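Local coordinates for De Novo Protein OR329 (Artificial gene, PDB 4HXT) that is a computationally designed armadillo-repeat protein, probably made as a building block for self-assembling cyclic homo-oligomers rather than to carry out a natural function, at residues 97-100 against 101-104. Residues are numbered along the deposited sequence; the frame is centred on the assembly and turned at random.
Sequences STDS and EVQK
A chi1 of 177° turns the Asp99 carboxylate back toward the first turn of helix 100-113, where it meets Val102 and Glu101: a helix N-cap in an armadillo repeat. Asp99 OD2 accepts from Val102 N at 2.9 Å, and the N-H...O angle of 156° marks a fairly straight bond. The donor reaches the anti side of the oxygen, 34° out of the carboxylate plane. The bond from Glu101 N to the same oxygen is short but weak, because it is strongly bent. Two first-turn amides thus share one carboxylate oxygen, whose charge would be favoured by the positive end of the helix dipole. Shortening Asp99 to an alanine is likely to leave the N-H groups of Glu101 and Val102 without this acceptor and to let the helix start fray. The aspartate also packs crosswise against Val102, CG lying 3.6 Å from Val102 CG2. Beside it, Val102 CG1 touches Ser97 CB, and Ser97 OG accepts from Asp99 N at 3.0 Å, an ST turn that leads straight into the N-cap residue. Asp99 O takes the first regular helical bond, from Gln103 N. The extended Gln103 side chain runs along the loop: CG sits 3.1 Å from Ser97 O, NE2 donates to Leu95 O, and a water bridges OE1 to Thr98 O. Across the first turn, the bent side chains of Glu101 and Lys104 close a salt bridge, with Lys104 NZ 3.1 Å from Glu101 OE1, on its syn side.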
loop_
_atom_site.group_PDB
_atom_site.type_symbol
_atom_site.label_atom_id
_atom_site.label_comp_id
_atom_site.label_asym_id
_atom_site.label_seq_id
_atom_site.Cartn_x
_atom_site.Cartn_y
_atom_site.Cartn_z
ATOM N N SER A 97 25.452 -9.660 10.873
ATOM C CA SER A 97 26.140 -10.713 11.606
ATOM C C SER A 97 27.286 -11.210 10.733
ATOM O O SER A 97 27.176 -11.210 9.511
ATOM C CB SER A 97 25.188 -11.878 11.874
ATOM O OG SER A 97 25.903 -13.012 12.328
ATOM N N THR A 98 28.390 -11.622 11.352
ATOM C CA THR A 98 29.520 -12.147 10.592
ATOM C C THR A 98 29.196 -13.579 10.167
ATOM O O THR A 98 29.869 -14.151 9.315
ATOM C CB THR A 98 30.818 -12.164 11.426
ATOM O OG1 THR A 98 30.564 -12.790 12.688
ATOM C CG2 THR A 98 31.336 -10.754 11.645
ATOM N N ASP A 99 28.161 -14.149 10.773
ATOM C CA ASP A 99 27.728 -15.508 10.460
ATOM C C ASP A 99 26.741 -15.440 9.294
ATOM O O ASP A 99 25.639 -14.899 9.430
ATOM C CB ASP A 99 27.071 -16.141 11.689
ATOM C CG ASP A 99 26.528 -17.528 11.413
ATOM O OD1 ASP A 99 26.927 -18.476 12.122
ATOM O OD2 ASP A 99 25.698 -17.671 10.490
ATOM N N SER A 100 27.142 -16.010 8.159
ATOM C CA SER A 100 26.343 -15.982 6.937
ATOM C C SER A 100 24.949 -16.583 7.026
ATOM O O SER A 100 24.026 -16.103 6.368
ATOM C CB SER A 100 27.117 -16.650 5.787
ATOM O OG SER A 100 27.357 -18.027 6.034
ATOM N N GLU A 101 24.792 -17.631 7.825
ATOM C CA GLU A 101 23.490 -18.270 7.973
ATOM C C GLU A 101 22.545 -17.340 8.738
ATOM O O GLU A 101 21.353 -17.277 8.449
ATOM C CB GLU A 101 23.644 -19.603 8.712
ATOM C CG GLU A 101 22.542 -20.607 8.427
ATOM C CD GLU A 101 22.371 -20.881 6.940
ATOM O OE1 GLU A 101 23.390 -21.071 6.243
ATOM O OE2 GLU A 101 21.215 -20.915 6.471
ATOM N N VAL A 102 23.084 -16.618 9.714
ATOM C CA VAL A 102 22.282 -15.679 10.490
ATOM C C VAL A 102 21.841 -14.563 9.547
ATOM O O VAL A 102 20.691 -14.139 9.567
ATOM C CB VAL A 102 23.103 -15.064 11.656
ATOM C CG1 VAL A 102 22.325 -13.935 12.315
ATOM C CG2 VAL A 102 23.433 -16.141 12.681
ATOM N N GLN A 103 22.770 -14.098 8.715
ATOM C CA GLN A 103 22.480 -13.040 7.758
ATOM C C GLN A 103 21.375 -13.463 6.813
ATOM O O GLN A 103 20.437 -12.712 6.556
ATOM C CB GLN A 103 23.712 -12.720 6.919
ATOM C CG GLN A 103 24.776 -11.936 7.622
ATOM C CD GLN A 103 25.840 -11.484 6.656
ATOM O OE1 GLN A 103 26.602 -12.294 6.137
ATOM N NE2 GLN A 103 25.888 -10.184 6.392
ATOM N N LYS A 104 21.517 -14.673 6.284
ATOM C CA LYS A 104 20.564 -15.230 5.340
ATOM C C LYS A 104 19.171 -15.380 5.943
ATOM O O LYS A 104 18.182 -14.984 5.334
ATOM C CB LYS A 104 21.064 -16.590 4.853
ATOM C CG LYS A 104 20.130 -17.298 3.897
ATOM C CD LYS A 104 20.459 -18.786 3.803
ATOM C CE LYS A 104 21.923 -19.027 3.448
ATOM N NZ LYS A 104 22.259 -20.480 3.421
HETATM O O HOH W 1 28.654 -13.846 6.496
#